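Local coordinates for luciferase-like enzymeAMP-CoA-ligase (Zophobas atratus, PDB 4W8O), which probably activates carboxylic acids with ATP as acyl-adenylates and transfers the acyl group to coenzyme A, as a luciferase-like ligase of the ANL superfamily, at residues A[215-220]-A[263-268]; A[269-274]-A[299-304]; A[294-299]-A[316-321]; A[331-336]-A[346-351]. One frame throughout, in Å; residues are numbered along the deposited sequence.

Contact 1 of 4, residues A[215-220]-A[263-268]; sequences DCRSIL and KLTSLF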
# COMPACT_ATOMS: atom_id res chain seq x y z
N ASP A 215 14.72 1.04 -5.80
CA ASP A 215 15.08 -0.37 -5.64
C ASP A 215 14.15 -1.06 -4.64
O ASP A 215 14.00 -0.59 -3.52
CB ASP A 215 16.53 -0.43 -5.15
CG ASP A 215 17.14 -1.82 -5.25
OD1 ASP A 215 16.40 -2.83 -5.27
OD2 ASP A 215 18.38 -1.91 -5.29
N CYS A 216 13.53 -2.17 -5.07
CA CYS A 216 12.61 -2.96 -4.23
C CYS A 216 12.97 -4.45 -4.20
O CYS A 216 12.15 -5.27 -3.77
CB CYS A 216 11.18 -2.86 -4.76
SG CYS A 216 10.33 -1.31 -4.45
N ARG A 217 14.17 -4.82 -4.65
CA ARG A 217 14.51 -6.24 -4.83
C ARG A 217 14.33 -7.05 -3.55
O ARG A 217 13.85 -8.18 -3.57
CB ARG A 217 15.94 -6.39 -5.35
CG ARG A 217 16.13 -5.90 -6.78
CD ARG A 217 17.60 -5.86 -7.16
NE ARG A 217 18.33 -4.91 -6.32
CZ ARG A 217 19.65 -4.86 -6.20
NH1 ARG A 217 20.43 -5.69 -6.88
NH2 ARG A 217 20.20 -3.95 -5.40
N SER A 218 14.70 -6.46 -2.43
CA SER A 218 14.41 -7.03 -1.13
C SER A 218 14.00 -5.90 -0.16
O SER A 218 14.85 -5.18 0.38
CB SER A 218 15.63 -7.80 -0.62
OG SER A 218 15.26 -8.61 0.47
N ILE A 219 12.69 -5.75 0.03
CA ILE A 219 12.14 -4.61 0.76
C ILE A 219 11.48 -5.03 2.07
O ILE A 219 10.65 -5.93 2.10
CB ILE A 219 11.16 -3.78 -0.11
CG1 ILE A 219 10.63 -2.57 0.69
CG2 ILE A 219 10.00 -4.62 -0.63
CD1 ILE A 219 9.92 -1.53 -0.14
N LEU A 220 11.89 -4.36 3.16
CA LEU A 220 11.32 -4.58 4.49
C LEU A 220 10.28 -3.52 4.78
O LEU A 220 10.46 -2.35 4.43
CB LEU A 220 12.43 -4.53 5.56
CG LEU A 220 12.04 -4.59 7.04
CD1 LEU A 220 11.27 -5.86 7.38
CD2 LEU A 220 13.28 -4.50 7.92
N LYS A 263 20.10 -9.43 3.54
CA LYS A 263 20.72 -8.60 2.51
C LYS A 263 19.69 -7.69 1.87
O LYS A 263 19.55 -7.65 0.65
CB LYS A 263 21.42 -9.46 1.46
CG LYS A 263 22.40 -10.47 2.05
CD LYS A 263 23.15 -11.21 0.96
CE LYS A 263 23.79 -12.48 1.49
NZ LYS A 263 24.83 -12.19 2.52
N LEU A 264 18.96 -6.96 2.70
CA LEU A 264 17.90 -6.08 2.23
C LEU A 264 18.48 -4.95 1.40
O LEU A 264 19.56 -4.43 1.70
CB LEU A 264 17.12 -5.48 3.41
CG LEU A 264 16.43 -6.45 4.37
CD1 LEU A 264 15.79 -5.66 5.51
CD2 LEU A 264 15.40 -7.31 3.63
N THR A 265 17.75 -4.57 0.36
CA THR A 265 18.09 -3.45 -0.48
C THR A 265 17.28 -2.22 -0.12
O THR A 265 17.66 -1.11 -0.47
CB THR A 265 17.79 -3.76 -1.96
OG1 THR A 265 16.38 -4.00 -2.13
CG2 THR A 265 18.57 -4.97 -2.42
N SER A 266 16.15 -2.42 0.57
CA SER A 266 15.24 -1.32 0.85
C SER A 266 14.45 -1.51 2.14
O SER A 266 14.35 -2.61 2.68
CB SER A 266 14.23 -1.13 -0.29
OG SER A 266 14.62 -1.85 -1.45
N LEU A 267 13.86 -0.41 2.59
CA LEU A 267 13.01 -0.42 3.75
C LEU A 267 12.06 0.77 3.65
O LEU A 267 12.49 1.87 3.31
CB LEU A 267 13.89 -0.33 5.01
CG LEU A 267 13.37 0.38 6.25
CD1 LEU A 267 12.25 -0.43 6.88
CD2 LEU A 267 14.52 0.57 7.23
N PHE A 268 10.77 0.54 3.91
CA PHE A 268 9.85 1.65 4.12
C PHE A 268 9.49 1.74 5.60
O PHE A 268 9.18 0.73 6.23
CB PHE A 268 8.57 1.53 3.31
CG PHE A 268 7.52 2.52 3.75
CD1 PHE A 268 7.60 3.85 3.37
CD2 PHE A 268 6.51 2.13 4.61
CE1 PHE A 268 6.66 4.77 3.81
CE2 PHE A 268 5.57 3.05 5.06
CZ PHE A 268 5.65 4.36 4.66
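Two neighbouring parallel strands of a mixed sheet, 218-221 and 266-268, meet here, together with the turns that lead into them. I219 pairs with S266 and L220 with L267. L220 N donates to S266 O (3.1 Å, 168°). F268 N meets L220 O nearly along its C=O axis. At the strand entry S218 O takes two donors, T265 N in its carbonyl plane and S266 N from above that plane. S218 N returns a straight bond to T265 OG1 (3.0 Å, 166°). That hydroxyl sits in the crowded position between its N and C and donates to S266 OG (2.9 Å). S266 OG then donates to D215 O at only 2.5 Å, from above the carbonyl plane. D215 OD1 closes an Asx turn by accepting R217 N. The R217 guanidinium grips the same carboxylate side-on, NE to OD1 and NH2 to OD2 (2.7 Å). T265 CG2 lies against NH2. On the face that carries L220 and L267, L220 CB rests on L264 CD1 (3.5 Å), and helix 252-262 packs there through T255 and I259. The pair is typical of a parallel alpha/beta sheet: helix 252-262 carries the chain from strand 243-246 across 218-221 to strand 266-268.

Contact 2 of 4, residues A[269-274]-A[299-304]; sequences VAPIYT and TPMSTD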
# COMPACT_ATOMS: atom_id res chain seq x y z
N VAL A 269 9.52 2.96 6.12
CA VAL A 269 9.10 3.24 7.50
C VAL A 269 8.90 4.76 7.67
O VAL A 269 9.60 5.56 7.05
CB VAL A 269 10.10 2.69 8.53
CG1 VAL A 269 11.41 3.46 8.51
CG2 VAL A 269 9.51 2.69 9.93
N ALA A 270 7.95 5.14 8.51
CA ALA A 270 7.67 6.54 8.75
C ALA A 270 8.88 7.22 9.41
O ALA A 270 9.68 6.55 10.09
CB ALA A 270 6.41 6.70 9.59
N PRO A 271 9.03 8.54 9.20
CA PRO A 271 10.22 9.24 9.70
C PRO A 271 10.52 9.02 11.17
O PRO A 271 11.68 8.83 11.54
CB PRO A 271 9.88 10.72 9.46
CG PRO A 271 8.96 10.70 8.30
CD PRO A 271 8.14 9.45 8.45
N ILE A 272 9.49 9.04 12.01
CA ILE A 272 9.70 9.02 13.46
C ILE A 272 10.41 7.76 13.96
O ILE A 272 11.20 7.84 14.90
CB ILE A 272 8.38 9.26 14.22
CG1 ILE A 272 8.70 9.58 15.69
CG2 ILE A 272 7.44 8.07 14.08
CD1 ILE A 272 7.53 10.16 16.45
N TYR A 273 10.16 6.62 13.32
CA TYR A 273 10.86 5.38 13.67
C TYR A 273 12.33 5.34 13.23
O TYR A 273 13.10 4.52 13.74
CB TYR A 273 10.12 4.15 13.11
CG TYR A 273 8.74 3.96 13.69
CD1 TYR A 273 8.56 3.42 14.96
CD2 TYR A 273 7.60 4.31 12.95
CE1 TYR A 273 7.29 3.24 15.48
CE2 TYR A 273 6.33 4.14 13.47
CZ TYR A 273 6.19 3.60 14.74
OH TYR A 273 4.93 3.44 15.24
N THR A 274 12.73 6.20 12.30
CA THR A 274 14.14 6.22 11.85
C THR A 274 15.10 6.65 12.95
O THR A 274 16.28 6.33 12.89
CB THR A 274 14.39 7.14 10.65
OG1 THR A 274 14.10 8.50 10.99
CG2 THR A 274 13.57 6.71 9.45
N THR A 299 5.08 12.21 7.48
CA THR A 299 5.27 13.33 8.39
C THR A 299 6.61 13.94 7.98
O THR A 299 7.35 13.31 7.23
CB THR A 299 5.27 12.87 9.87
OG1 THR A 299 6.26 11.86 10.06
CG2 THR A 299 3.91 12.33 10.26
N PRO A 300 6.93 15.16 8.44
CA PRO A 300 8.16 15.81 7.97
C PRO A 300 9.44 15.23 8.58
O PRO A 300 9.42 14.75 9.72
CB PRO A 300 7.98 17.26 8.42
CG PRO A 300 7.08 17.18 9.60
CD PRO A 300 6.14 16.04 9.33
N MET A 301 10.53 15.26 7.82
CA MET A 301 11.84 14.83 8.32
C MET A 301 12.83 15.99 8.37
O MET A 301 13.02 16.69 7.39
CB MET A 301 12.43 13.73 7.44
CG MET A 301 13.80 13.29 7.93
SD MET A 301 14.45 11.84 7.09
CE MET A 301 13.42 10.56 7.83
N SER A 302 13.48 16.15 9.52
CA SER A 302 14.48 17.19 9.71
C SER A 302 15.73 16.90 8.88
O SER A 302 16.08 15.74 8.67
CB SER A 302 14.88 17.30 11.18
OG SER A 302 15.88 16.34 11.51
N THR A 303 16.40 17.96 8.46
CA THR A 303 17.62 17.85 7.66
C THR A 303 18.76 17.14 8.39
O THR A 303 19.52 16.39 7.77
CB THR A 303 18.12 19.25 7.27
OG1 THR A 303 17.06 19.98 6.65
CG2 THR A 303 19.28 19.13 6.31
N ASP A 304 18.88 17.37 9.69
CA ASP A 304 19.90 16.66 10.48
C ASP A 304 19.64 15.16 10.53
O ASP A 304 20.57 14.37 10.42
CB ASP A 304 20.04 17.23 11.90
CG ASP A 304 21.05 18.36 11.97
OD1 ASP A 304 21.29 19.00 10.92
OD2 ASP A 304 21.62 18.60 13.05
O HOH W 1 6.65 9.71 11.46
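M301 leaves its backbone at CB with CG anti to the N (chi1 179°), and the chain stays extended through chi2. CB, CG and SD meet nothing of residues 269-274. The bend comes at chi3 (-74°) and brings the methyl group CE to the loop after strand 266-268. CE lies 3.9 Å from P271 CB and 3.8 Å from T274 OG1. M301 and T274 thus meet tip to tip, while the proline is touched at its ring. M301 also packs on Y306 and L309 of helix 303-312 and on F320. The other end of the P271 ring faces T299. P271 CG is 3.2 Å from T299 O and 3.4 Å from T299 OG1, a close approach of ring CH to oxygen. T299 OG1 occupies the crowded position between its N and C (chi1 55°). From there it lies 2.6 Å from a water that accepts I272 N, so this water bridges the two segments. T274 OG1 donates to P271 O at 2.5 Å, in the carbonyl plane, and T274 N donates to the same oxygen. Both bonds close the turn from P271 to T274. No direct hydrogen bond joins the two segments. The contact is thus apolar between proline and methionine methyl, plus proline CH groups on T299 oxygens; polar groups are served inside 269-274, by the water or by Q305, which bonds T274 OG1.

Contact 3 of 4, residues A[294-299]-A[316-321]; sequences LLTGGT and AQVLFG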
# COMPACT_ATOMS: atom_id res chain seq x y z
N LEU A 294 16.24 3.89 1.55
CA LEU A 294 15.34 4.09 2.69
C LEU A 294 14.17 4.95 2.24
O LEU A 294 14.33 6.13 1.95
CB LEU A 294 16.08 4.75 3.86
CG LEU A 294 15.42 4.58 5.24
CD1 LEU A 294 16.40 4.95 6.35
CD2 LEU A 294 14.15 5.41 5.36
N LEU A 295 12.99 4.33 2.18
CA LEU A 295 11.77 4.98 1.71
C LEU A 295 10.99 5.52 2.90
O LEU A 295 10.80 4.82 3.90
CB LEU A 295 10.91 3.99 0.92
CG LEU A 295 11.52 3.48 -0.39
CD1 LEU A 295 10.95 2.13 -0.79
CD2 LEU A 295 11.33 4.50 -1.51
N THR A 296 10.55 6.76 2.81
CA THR A 296 9.88 7.35 3.94
C THR A 296 8.98 8.48 3.48
O THR A 296 8.99 8.86 2.32
CB THR A 296 10.90 7.82 5.01
OG1 THR A 296 10.23 8.06 6.25
CG2 THR A 296 11.65 9.08 4.55
N GLY A 297 8.18 8.98 4.41
CA GLY A 297 7.29 10.10 4.16
C GLY A 297 6.10 9.98 5.08
O GLY A 297 5.99 9.01 5.83
N GLY A 298 5.20 10.96 5.02
CA GLY A 298 3.95 10.92 5.79
C GLY A 298 3.92 11.94 6.90
O GLY A 298 2.86 12.44 7.27
N THR A 299 5.08 12.21 7.48
CA THR A 299 5.27 13.33 8.39
C THR A 299 6.61 13.94 7.98
O THR A 299 7.35 13.31 7.23
CB THR A 299 5.27 12.87 9.87
OG1 THR A 299 6.26 11.86 10.06
CG2 THR A 299 3.91 12.33 10.26
N ALA A 316 23.39 3.84 0.38
CA ALA A 316 21.97 4.03 0.09
C ALA A 316 21.63 5.49 -0.22
O ALA A 316 22.39 6.39 0.08
CB ALA A 316 21.13 3.55 1.26
N GLN A 317 20.46 5.68 -0.82
CA GLN A 317 19.82 6.99 -0.87
C GLN A 317 18.61 6.98 0.07
O GLN A 317 17.99 5.94 0.27
CB GLN A 317 19.37 7.31 -2.30
CG GLN A 317 20.49 7.65 -3.26
CD GLN A 317 20.04 7.66 -4.71
OE1 GLN A 317 19.36 6.74 -5.16
NE2 GLN A 317 20.41 8.71 -5.45
N VAL A 318 18.30 8.13 0.66
CA VAL A 318 17.08 8.31 1.43
C VAL A 318 16.04 9.02 0.55
O VAL A 318 16.29 10.13 0.08
CB VAL A 318 17.30 9.14 2.71
CG1 VAL A 318 15.98 9.38 3.43
CG2 VAL A 318 18.29 8.45 3.64
N LEU A 319 14.90 8.38 0.34
CA LEU A 319 13.87 8.93 -0.54
C LEU A 319 12.60 9.26 0.25
O LEU A 319 11.86 8.36 0.65
CB LEU A 319 13.54 7.94 -1.67
CG LEU A 319 14.66 7.61 -2.66
CD1 LEU A 319 14.14 6.67 -3.74
CD2 LEU A 319 15.25 8.86 -3.29
N PHE A 320 12.38 10.56 0.46
CA PHE A 320 11.21 11.05 1.15
C PHE A 320 10.14 11.35 0.10
O PHE A 320 10.34 12.22 -0.73
CB PHE A 320 11.56 12.33 1.92
CG PHE A 320 10.44 12.85 2.79
CD1 PHE A 320 9.39 13.58 2.24
CD2 PHE A 320 10.44 12.62 4.16
CE1 PHE A 320 8.37 14.06 3.04
CE2 PHE A 320 9.43 13.10 4.96
CZ PHE A 320 8.39 13.83 4.40
N GLY A 321 9.03 10.62 0.16
CA GLY A 321 7.93 10.77 -0.79
C GLY A 321 6.64 11.30 -0.20
O GLY A 321 6.53 11.52 1.02
O HOH W 2 5.03 12.54 3.00
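Four backbone hydrogen bonds tie strand 293-297 to strand 317-324 in parallel register. L294 N donates to Q317 O nearly along the C=O axis. L319 N returns to L294 O (2.8 Å). T296 N then donates to L319 O, and G321 N to T296 O (2.8 Å, 171°). The last three donors lie in the carbonyl planes of their acceptors. Beyond the paired residues a water carries the link on, accepting from G298 N and donating to G321 O at 2.7 Å. T296 turns its hydroxyl anti to its backbone N (chi1 -164°), and OG1 bonds to V269 O in the preceding loop. The methyl CG2 is left in the crowded position, 3.8 Å from F320 CD2. F320 has CG anti to its N (chi1 -174°), which carries the ring across G297. G297 CA lies over one face of it, 3.9 Å from the ring centroid, in a CH-pi contact. G297 has a positive phi, and its CA also sits close against G321 O. T299 O approaches the ring at its edge, 3.1 Å from F320 CZ. On the face that carries L295 and L319, these two leucines lie side by side, L295 CD2 4.1 Å from L319 CB. On the other face L294 CB touches V318 CG2 (4.3 Å), and both residues pack on helix 303-312. The arrangement is a beta-alpha-beta unit, strand 293-297, helix 303-312 and strand 317-324, whose residues T296 and G321 line the pocket that holds a polyethylene glycol.

Contact 4 of 4, residues A[331-336]-A[346-351]; sequences SIFHPE and VGSCGK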
# COMPACT_ATOMS: atom_id res chain seq x y z
N SER A 331 4.60 12.40 -5.35
CA SER A 331 5.91 12.97 -5.61
C SER A 331 6.99 12.21 -4.87
O SER A 331 6.77 11.70 -3.77
CB SER A 331 5.94 14.46 -5.26
OG SER A 331 5.66 14.68 -3.89
N ILE A 332 8.16 12.15 -5.51
CA ILE A 332 9.34 11.45 -4.99
C ILE A 332 10.51 11.73 -5.94
O ILE A 332 10.29 11.98 -7.13
CB ILE A 332 9.10 9.93 -4.88
CG1 ILE A 332 10.26 9.24 -4.17
CG2 ILE A 332 8.88 9.32 -6.26
CD1 ILE A 332 9.91 7.87 -3.62
N PHE A 333 11.74 11.71 -5.44
CA PHE A 333 12.90 11.85 -6.33
C PHE A 333 13.26 10.52 -7.00
O PHE A 333 13.28 9.47 -6.34
CB PHE A 333 14.14 12.35 -5.57
CG PHE A 333 14.12 13.83 -5.28
CD1 PHE A 333 13.99 14.75 -6.31
CD2 PHE A 333 14.28 14.30 -3.98
CE1 PHE A 333 13.99 16.11 -6.05
CE2 PHE A 333 14.28 15.66 -3.72
CZ PHE A 333 14.14 16.57 -4.75
N HIS A 334 13.52 10.57 -8.30
CA HIS A 334 14.06 9.42 -9.02
C HIS A 334 15.51 9.17 -8.57
O HIS A 334 16.32 10.10 -8.54
CB HIS A 334 14.00 9.67 -10.52
CG HIS A 334 14.24 8.44 -11.34
ND1 HIS A 334 15.49 7.89 -11.50
CD2 HIS A 334 13.39 7.64 -12.03
CE1 HIS A 334 15.40 6.82 -12.27
NE2 HIS A 334 14.14 6.64 -12.59
N PRO A 335 15.85 7.91 -8.22
CA PRO A 335 17.18 7.61 -7.67
C PRO A 335 18.36 8.07 -8.53
O PRO A 335 19.29 8.69 -8.02
CB PRO A 335 17.19 6.08 -7.55
CG PRO A 335 15.76 5.70 -7.44
CD PRO A 335 15.01 6.70 -8.28
N GLU A 336 18.32 7.75 -9.83
CA GLU A 336 19.38 8.15 -10.76
C GLU A 336 19.20 9.55 -11.37
O GLU A 336 20.08 10.40 -11.22
CB GLU A 336 19.50 7.11 -11.88
CG GLU A 336 20.83 7.17 -12.62
CD GLU A 336 20.72 6.73 -14.06
OE1 GLU A 336 20.02 7.42 -14.84
OE2 GLU A 336 21.33 5.71 -14.42
N VAL A 346 16.55 19.63 0.24
CA VAL A 346 15.77 19.21 1.41
C VAL A 346 15.04 20.48 1.89
O VAL A 346 15.54 21.57 1.65
CB VAL A 346 16.68 18.63 2.52
CG1 VAL A 346 15.87 17.92 3.60
CG2 VAL A 346 17.71 17.66 1.92
N GLY A 347 13.85 20.39 2.50
CA GLY A 347 13.07 19.17 2.67
C GLY A 347 11.82 19.23 1.80
O GLY A 347 10.76 19.65 2.26
N SER A 348 11.98 18.83 0.55
CA SER A 348 10.87 18.74 -0.39
C SER A 348 10.34 17.31 -0.39
O SER A 348 10.96 16.42 0.17
CB SER A 348 11.34 19.13 -1.79
OG SER A 348 12.15 18.11 -2.35
N CYS A 349 9.20 17.11 -1.04
CA CYS A 349 8.60 15.78 -1.25
C CYS A 349 9.07 15.14 -2.56
O CYS A 349 8.54 14.10 -2.96
CB CYS A 349 7.08 15.90 -1.27
SG CYS A 349 6.37 16.55 0.24
N GLY A 350 10.05 15.75 -3.22
CA GLY A 350 10.57 15.26 -4.48
C GLY A 350 9.86 15.92 -5.64
O GLY A 350 9.27 16.99 -5.50
N LYS A 351 9.92 15.27 -6.80
CA LYS A 351 9.25 15.73 -8.01
C LYS A 351 8.10 14.80 -8.35
O LYS A 351 8.09 13.64 -7.93
CB LYS A 351 10.24 15.78 -9.16
CG LYS A 351 11.50 16.59 -8.86
CD LYS A 351 12.46 16.63 -10.04
CE LYS A 351 11.86 17.36 -11.22
NZ LYS A 351 12.90 17.68 -12.24
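The outer end of a mixed sheet is formed here, where strand 328-332 meets the loop that runs into the edge strand 351-352. I332 N donates to K351 O (2.8 Å, 169°), from above the carbonyl plane. The return bond from K351 N to I332 O is weak. S331 OG sits in the crowded position between its N and C (chi1 61°). It donates to C349 O at 3.1 Å, well above that carbonyl plane, and lies 3.2 Å from C349 CB. F333 carries the apolar part. G350 CA stands almost exactly over the ring centre, 3.6 Å from the F333 centroid and 2° off the normal, in a CH-pi contact. G350 has a positive phi, and its CA also lies 3.8 Å from I332 C. K351 CG touches F333 CE1 (3.8 Å), the two side chains crossing at about a right angle. S348 OG accepts G350 N in an ST turn and also lies 3.5 Å from F333 CZ. F333 packs in addition on L341 and I342 of helix 339-342. S331 pairs through its backbone with Y322 of strand 317-324, while C349 and G350 bond to V417 of strand 417-422, in the neighbouring antiparallel sheet.

Contacts 1, 3 and 4 follow one another across the same mixed sheet. Contacts 1 and 3, centres about 12 Å apart, join where L295 N lies 2.7 Å from L267 O, a probable hydrogen bond. Contact 2 links the loop after strand 266-268 to the lead into helix 303-312, about 8 Å from contact 3 between centres. They share T299, and V269 N lies 3.2 Å from L295 O. Contacts 3 and 4 meet through Q317 NE2 and P335 O and through L319 on I332. The bound polyethylene glycol, probably from crystallisation, marks a pocket here. The F268 side chain and G321 are about 4 Å from it, and the I332 side chain about 5 Å.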